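Local coordinates for Myo-inositol 2-dehydrogenase (Lactobacillus plantarum WCFS1, PDB 3CEA), which probably catalyses the NAD-dependent oxidation of myo-inositol at its 2-hydroxyl group, as a Rossmann-fold member of the GFO/IDH/MocA oxidoreductase family, at residues G151-P163 and S233-H245. Residues are numbered along the deposited sequence; the frame is centred on the assembly and turned at random.
Sequences GKIIYMRGYGIDP and SDGVIATLIGGRH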
ATOM      1  N   GLY A 151       3.160   6.655 -22.394  1.00 41.52           N
ATOM      2  CA  GLY A 151       4.059   7.000 -23.493  1.00 40.95           C
ATOM      3  C   GLY A 151       4.425   5.752 -24.276  1.00 40.75           C
ATOM      4  O   GLY A 151       3.609   4.838 -24.409  1.00 40.55           O
ATOM      5  N   LYS A 152       5.651   5.711 -24.793  1.00 40.55           N
ATOM      6  CA  LYS A 152       6.158   4.525 -25.479  1.00 40.48           C
ATOM      7  C   LYS A 152       6.812   3.588 -24.475  1.00 40.17           C
ATOM      8  O   LYS A 152       7.480   4.037 -23.543  1.00 40.48           O
ATOM      9  CB  LYS A 152       7.153   4.905 -26.580  1.00 40.51           C
ATOM     10  CG  LYS A 152       6.507   5.487 -27.840  1.00 42.05           C
ATOM     11  CD  LYS A 152       7.551   5.949 -28.851  1.00 40.80           C
ATOM     12  N   ILE A 153       6.606   2.289 -24.666  1.00 39.71           N
ATOM     13  CA  ILE A 153       7.184   1.265 -23.795  1.00 39.41           C
ATOM     14  C   ILE A 153       8.699   1.220 -23.975  1.00 39.70           C
ATOM     15  O   ILE A 153       9.198   1.255 -25.102  1.00 40.00           O
ATOM     16  CB  ILE A 153       6.574  -0.132 -24.083  1.00 38.88           C
ATOM     17  CG1 ILE A 153       5.058  -0.108 -23.865  1.00 37.59           C
ATOM     18  CG2 ILE A 153       7.220  -1.206 -23.209  1.00 39.01           C
ATOM     19  CD1 ILE A 153       4.298  -1.087 -24.733  1.00 37.32           C
ATOM     20  N   ILE A 154       9.427   1.162 -22.863  1.00 39.87           N
ATOM     21  CA  ILE A 154      10.883   1.020 -22.913  1.00 39.98           C
ATOM     22  C   ILE A 154      11.369  -0.283 -22.269  1.00 39.72           C
ATOM     23  O   ILE A 154      12.414  -0.815 -22.646  1.00 39.79           O
ATOM     24  CB  ILE A 154      11.633   2.264 -22.327  1.00 40.15           C
ATOM     25  CG1 ILE A 154      11.339   2.451 -20.835  1.00 40.20           C
ATOM     26  CG2 ILE A 154      11.296   3.531 -23.129  1.00 39.96           C
ATOM     27  CD1 ILE A 154      12.028   3.650 -20.203  1.00 40.20           C
ATOM     28  N   TYR A 155      10.598  -0.799 -21.313  1.00 39.44           N
ATOM     29  CA  TYR A 155      11.000  -1.975 -20.541  1.00 38.80           C
ATOM     30  C   TYR A 155       9.810  -2.685 -19.912  1.00 38.62           C
ATOM     31  O   TYR A 155       8.851  -2.047 -19.475  1.00 39.02           O
ATOM     32  CB  TYR A 155      12.011  -1.586 -19.453  1.00 38.86           C
ATOM     33  CG  TYR A 155      12.373  -2.707 -18.505  1.00 38.51           C
ATOM     34  CD1 TYR A 155      13.358  -3.636 -18.839  1.00 37.98           C
ATOM     35  CD2 TYR A 155      11.736  -2.835 -17.271  1.00 38.31           C
ATOM     36  CE1 TYR A 155      13.697  -4.669 -17.973  1.00 38.50           C
ATOM     37  CE2 TYR A 155      12.063  -3.867 -16.396  1.00 38.48           C
ATOM     38  CZ  TYR A 155      13.047  -4.780 -16.755  1.00 39.19           C
ATOM     39  OH  TYR A 155      13.390  -5.796 -15.895  1.00 38.92           O
HETATM   40  N   MSE A 156       9.889  -4.013 -19.859  1.00 37.94           N
HETATM   41  CA  MSE A 156       8.845  -4.827 -19.249  1.00 36.69           C
HETATM   42  C   MSE A 156       9.443  -5.916 -18.373  1.00 38.26           C
HETATM   43  O   MSE A 156      10.489  -6.481 -18.689  1.00 38.19           O
HETATM   44  CB  MSE A 156       7.931  -5.439 -20.313  1.00 37.03           C
HETATM   45  CG  MSE A 156       7.143  -4.404 -21.117  1.00 35.74           C
HETATM   46 SE   MSE A 156       5.823  -5.186 -22.295  0.75 32.42          SE
HETATM   47  CE  MSE A 156       4.682  -6.069 -20.966  1.00 34.74           C
ATOM     48  N   ARG A 157       8.768  -6.204 -17.268  1.00 39.50           N
ATOM     49  CA  ARG A 157       9.251  -7.192 -16.316  1.00 40.95           C
ATOM     50  C   ARG A 157       8.117  -8.122 -15.916  1.00 41.26           C
ATOM     51  O   ARG A 157       7.080  -7.679 -15.424  1.00 41.27           O
ATOM     52  CB  ARG A 157       9.848  -6.493 -15.095  1.00 40.84           C
ATOM     53  CG  ARG A 157      10.525  -7.417 -14.100  1.00 42.46           C
ATOM     54  CD  ARG A 157      11.244  -6.625 -13.012  1.00 41.87           C
ATOM     55  NE  ARG A 157      10.411  -5.578 -12.414  1.00 45.40           N
ATOM     56  CZ  ARG A 157       9.504  -5.780 -11.457  1.00 48.07           C
ATOM     57  NH1 ARG A 157       9.291  -7.003 -10.972  1.00 47.76           N
ATOM     58  NH2 ARG A 157       8.803  -4.753 -10.986  1.00 46.93           N
ATOM     59  N   GLY A 158       8.322  -9.415 -16.148  1.00 41.78           N
ATOM     60  CA  GLY A 158       7.337 -10.429 -15.810  1.00 41.88           C
ATOM     61  C   GLY A 158       7.855 -11.363 -14.740  1.00 42.33           C
ATOM     62  O   GLY A 158       8.940 -11.931 -14.876  1.00 42.28           O
ATOM     63  N   TYR A 159       7.076 -11.502 -13.670  1.00 42.91           N
ATOM     64  CA  TYR A 159       7.349 -12.443 -12.591  1.00 43.23           C
ATOM     65  C   TYR A 159       6.259 -13.505 -12.566  1.00 43.20           C
ATOM     66  O   TYR A 159       5.069 -13.184 -12.652  1.00 42.97           O
ATOM     67  CB  TYR A 159       7.356 -11.724 -11.239  1.00 44.00           C
ATOM     68  CG  TYR A 159       8.647 -11.037 -10.842  1.00 46.14           C
ATOM     69  CD1 TYR A 159       9.565 -10.597 -11.795  1.00 46.47           C
ATOM     70  CD2 TYR A 159       8.927 -10.790  -9.498  1.00 47.37           C
ATOM     71  CE1 TYR A 159      10.737  -9.954 -11.419  1.00 48.19           C
ATOM     72  CE2 TYR A 159      10.091 -10.142  -9.113  1.00 47.80           C
ATOM     73  CZ  TYR A 159      10.994  -9.728 -10.077  1.00 47.62           C
ATOM     74  OH  TYR A 159      12.152  -9.087  -9.697  1.00 47.99           O
ATOM     75  N   GLY A 160       6.673 -14.764 -12.440  1.00 43.02           N
ATOM     76  CA  GLY A 160       5.758 -15.889 -12.300  1.00 42.49           C
ATOM     77  C   GLY A 160       6.344 -16.891 -11.329  1.00 42.65           C
ATOM     78  O   GLY A 160       7.051 -17.818 -11.731  1.00 42.21           O
ATOM     79  N   ILE A 161       6.062 -16.689 -10.045  1.00 42.99           N
ATOM     80  CA  ILE A 161       6.650 -17.508  -8.984  1.00 43.38           C
ATOM     81  C   ILE A 161       5.579 -18.203  -8.142  1.00 42.93           C
ATOM     82  O   ILE A 161       4.701 -17.552  -7.571  1.00 42.54           O
ATOM     83  CB  ILE A 161       7.632 -16.690  -8.080  1.00 43.73           C
ATOM     84  CG1 ILE A 161       8.773 -16.086  -8.905  1.00 44.98           C
ATOM     85  CG2 ILE A 161       8.257 -17.563  -7.022  1.00 42.55           C
ATOM     86  CD1 ILE A 161       8.541 -14.663  -9.340  1.00 50.14           C
ATOM     87  N   ASP A 162       5.662 -19.531  -8.098  1.00 43.02           N
ATOM     88  CA  ASP A 162       4.807 -20.368  -7.255  1.00 42.92           C
ATOM     89  C   ASP A 162       5.256 -20.295  -5.792  1.00 42.73           C
ATOM     90  O   ASP A 162       6.415 -19.973  -5.519  1.00 42.24           O
ATOM     91  CB  ASP A 162       4.858 -21.825  -7.728  1.00 42.92           C
ATOM     92  CG  ASP A 162       4.000 -22.086  -8.957  1.00 44.69           C
ATOM     93  OD1 ASP A 162       3.302 -21.164  -9.433  1.00 47.07           O
ATOM     94  OD2 ASP A 162       4.022 -23.236  -9.450  1.00 45.83           O
ATOM     95  N   PRO A 163       4.339 -20.583  -4.846  1.00 43.08           N
ATOM     96  CA  PRO A 163       4.718 -20.661  -3.433  1.00 43.42           C
ATOM     97  C   PRO A 163       5.354 -21.995  -3.047  1.00 43.43           C
ATOM     98  O   PRO A 163       5.165 -22.990  -3.745  1.00 43.43           O
ATOM     99  CB  PRO A 163       3.385 -20.486  -2.706  1.00 43.47           C
ATOM    100  CG  PRO A 163       2.375 -21.030  -3.646  1.00 43.70           C
ATOM    101  CD  PRO A 163       2.894 -20.819  -5.041  1.00 43.04           C
ATOM    102  N   SER A 233      12.676  -6.436 -31.045  1.00 43.20           N
ATOM    103  CA  SER A 233      12.935  -6.031 -32.429  1.00 43.46           C
ATOM    104  C   SER A 233      12.934  -4.520 -32.677  1.00 43.61           C
ATOM    105  O   SER A 233      13.441  -4.067 -33.705  1.00 43.94           O
ATOM    106  CB  SER A 233      11.940  -6.713 -33.377  1.00 43.67           C
ATOM    107  OG  SER A 233      10.595  -6.428 -33.017  1.00 43.42           O
ATOM    108  N   ASP A 234      12.369  -3.745 -31.755  1.00 43.68           N
ATOM    109  CA  ASP A 234      12.333  -2.289 -31.916  1.00 43.83           C
ATOM    110  C   ASP A 234      12.843  -1.517 -30.696  1.00 43.83           C
ATOM    111  O   ASP A 234      12.454  -0.365 -30.477  1.00 44.11           O
ATOM    112  CB  ASP A 234      10.934  -1.814 -32.330  1.00 43.61           C
ATOM    113  N   GLY A 235      13.712  -2.154 -29.912  1.00 43.41           N
ATOM    114  CA  GLY A 235      14.423  -1.473 -28.827  1.00 43.17           C
ATOM    115  C   GLY A 235      14.101  -1.914 -27.407  1.00 43.08           C
ATOM    116  O   GLY A 235      14.960  -1.848 -26.522  1.00 43.20           O
ATOM    117  N   VAL A 236      12.865  -2.358 -27.187  1.00 42.30           N
ATOM    118  CA  VAL A 236      12.375  -2.679 -25.846  1.00 41.53           C
ATOM    119  C   VAL A 236      13.223  -3.761 -25.165  1.00 41.43           C
ATOM    120  O   VAL A 236      13.736  -4.674 -25.816  1.00 41.59           O
ATOM    121  CB  VAL A 236      10.866  -3.067 -25.878  1.00 41.47           C
ATOM    122  CG1 VAL A 236      10.351  -3.435 -24.491  1.00 40.77           C
ATOM    123  CG2 VAL A 236      10.029  -1.927 -26.462  1.00 39.89           C
ATOM    124  N   ILE A 237      13.395  -3.629 -23.855  1.00 40.86           N
ATOM    125  CA  ILE A 237      14.136  -4.609 -23.072  1.00 40.33           C
ATOM    126  C   ILE A 237      13.175  -5.261 -22.084  1.00 40.56           C
ATOM    127  O   ILE A 237      12.262  -4.611 -21.583  1.00 40.88           O
ATOM    128  CB  ILE A 237      15.338  -3.960 -22.339  1.00 40.34           C
ATOM    129  CG1 ILE A 237      16.208  -3.173 -23.334  1.00 37.98           C
ATOM    130  CG2 ILE A 237      16.178  -5.024 -21.629  1.00 39.23           C
ATOM    131  CD1 ILE A 237      17.022  -2.059 -22.713  1.00 35.31           C
ATOM    132  N   ALA A 238      13.358  -6.551 -21.825  1.00 40.59           N
ATOM    133  CA  ALA A 238      12.460  -7.270 -20.930  1.00 40.97           C
ATOM    134  C   ALA A 238      13.188  -8.277 -20.053  1.00 41.58           C
ATOM    135  O   ALA A 238      14.181  -8.878 -20.468  1.00 41.66           O
ATOM    136  CB  ALA A 238      11.344  -7.952 -21.718  1.00 40.81           C
ATOM    137  N   THR A 239      12.684  -8.438 -18.833  1.00 42.01           N
ATOM    138  CA  THR A 239      13.163  -9.456 -17.909  1.00 42.36           C
ATOM    139  C   THR A 239      12.006 -10.390 -17.583  1.00 42.48           C
ATOM    140  O   THR A 239      10.882  -9.935 -17.362  1.00 42.13           O
ATOM    141  CB  THR A 239      13.699  -8.830 -16.603  1.00 42.31           C
ATOM    142  OG1 THR A 239      14.745  -7.904 -16.911  1.00 44.32           O
ATOM    143  CG2 THR A 239      14.241  -9.897 -15.655  1.00 43.16           C
ATOM    144  N   LEU A 240      12.288 -11.691 -17.567  1.00 43.02           N
ATOM    145  CA  LEU A 240      11.317 -12.698 -17.142  1.00 43.48           C
ATOM    146  C   LEU A 240      11.891 -13.501 -15.989  1.00 43.58           C
ATOM    147  O   LEU A 240      13.039 -13.950 -16.047  1.00 43.45           O
ATOM    148  CB  LEU A 240      10.975 -13.663 -18.278  1.00 43.52           C
ATOM    149  CG  LEU A 240      10.776 -13.178 -19.711  1.00 45.41           C
ATOM    150  CD1 LEU A 240      10.968 -14.357 -20.651  1.00 46.43           C
ATOM    151  CD2 LEU A 240       9.411 -12.541 -19.906  1.00 44.66           C
ATOM    152  N   ILE A 241      11.085 -13.686 -14.948  1.00 43.65           N
ATOM    153  CA  ILE A 241      11.477 -14.520 -13.823  1.00 43.99           C
ATOM    154  C   ILE A 241      10.429 -15.590 -13.529  1.00 44.44           C
ATOM    155  O   ILE A 241       9.262 -15.288 -13.264  1.00 44.76           O
ATOM    156  CB  ILE A 241      11.781 -13.685 -12.560  1.00 44.06           C
ATOM    157  CG1 ILE A 241      12.934 -12.716 -12.843  1.00 43.36           C
ATOM    158  CG2 ILE A 241      12.092 -14.597 -11.370  1.00 42.90           C
ATOM    159  CD1 ILE A 241      13.494 -12.053 -11.628  1.00 43.81           C
ATOM    160  N   GLY A 242      10.859 -16.844 -13.610  1.00 44.70           N
ATOM    161  CA  GLY A 242      10.034 -17.978 -13.233  1.00 44.82           C
ATOM    162  C   GLY A 242      10.626 -18.617 -11.998  1.00 45.05           C
ATOM    163  O   GLY A 242      11.824 -18.893 -11.950  1.00 45.05           O
ATOM    164  N   GLY A 243       9.784 -18.844 -10.994  1.00 45.42           N
ATOM    165  CA  GLY A 243      10.223 -19.429  -9.734  1.00 45.50           C
ATOM    166  C   GLY A 243       9.185 -20.351  -9.132  1.00 45.63           C
ATOM    167  O   GLY A 243       8.033 -20.378  -9.580  1.00 45.83           O
ATOM    168  N   ARG A 244       9.601 -21.104  -8.114  1.00 45.05           N
ATOM    169  CA  ARG A 244       8.753 -22.112  -7.480  1.00 44.85           C
ATOM    170  C   ARG A 244       8.925 -22.161  -5.955  1.00 44.34           C
ATOM    171  O   ARG A 244       8.506 -23.129  -5.317  1.00 44.44           O
ATOM    172  CB  ARG A 244       9.049 -23.501  -8.067  1.00 45.27           C
ATOM    173  CG  ARG A 244       9.183 -23.539  -9.582  1.00 46.40           C
ATOM    174  CD  ARG A 244       8.685 -24.848 -10.137  1.00 49.78           C
ATOM    175  NE  ARG A 244       8.535 -24.804 -11.590  1.00 53.42           N
ATOM    176  CZ  ARG A 244       7.434 -24.410 -12.232  1.00 55.31           C
ATOM    177  NH1 ARG A 244       6.359 -24.013 -11.559  1.00 56.19           N
ATOM    178  NH2 ARG A 244       7.410 -24.417 -13.558  1.00 55.92           N
ATOM    179  N   HIS A 245       9.523 -21.122  -5.373  1.00 43.66           N
ATOM    180  CA  HIS A 245       9.888 -21.158  -3.957  1.00 42.84           C
ATOM    181  C   HIS A 245       9.630 -19.861  -3.176  1.00 42.59           C
ATOM    182  O   HIS A 245      10.392 -19.517  -2.267  1.00 42.44           O
ATOM    183  CB  HIS A 245      11.356 -21.571  -3.816  1.00 42.89           C
ATOM    184  CG  HIS A 245      11.598 -22.582  -2.740  1.00 43.37           C
ATOM    185  ND1 HIS A 245      11.953 -22.232  -1.454  1.00 43.65           N
ATOM    186  CD2 HIS A 245      11.539 -23.935  -2.758  1.00 42.77           C
ATOM    187  CE1 HIS A 245      12.104 -23.326  -0.727  1.00 44.21           C
ATOM    188  NE2 HIS A 245      11.856 -24.373  -1.496  1.00 44.22           N
TER
HETATM  189  O   HOH W   1      14.037   0.274 -24.283  1.00 38.90           O
HETATM  190  O   HOH W   2       6.253 -24.366  -6.086  1.00 35.87           O
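Tyr-155 to Ile-161 pair in parallel with Ile-237 to Gly-243, the one parallel pairing in the mixed sheet of the GFO/IDH/MocA C-terminal domain. Eight backbone hydrogen bonds, from Ile-154 O to Asp-162 N, join the two strands; Gly-160 N to Ile-241 O, 2.8 Å, is typical.

One side-chain hydrogen bond adds to these. Tyr-155 turns CG away from the backbone N (chi1 174°), which lays its ring along the sheet past Ile-237 and Ala-238, and Tyr-155 OH donates to Thr-239 OG1, 2.7 Å away near the ring plane. A phenylalanine here would probably leave Thr-239 OG1 without this donor.

In the apolar packing on the same face, Tyr-159 and Ile-241 run side by side, with Ile-241 CD1 3.5 Å from Tyr-159 CE1. Tyr-159 OH reaches Glu-255 of the second subunit, whose own Tyr-155 packs on Ile-241, so this face helps build the subunit interface. The opposite face carries Leu-240, which packs on helix 182-198.

Beyond the last paired residues, a water donates to Pro-163 O and Arg-244 O. Arg-244, which also forms a salt bridge with Asp-185, makes one to Asp-162, Arg-244 NH1 to Asp-162 OD2 at 3.2 Å, the carboxylate oxygen meeting the guanidinium edge in plane although the two groups are turned 59° apart.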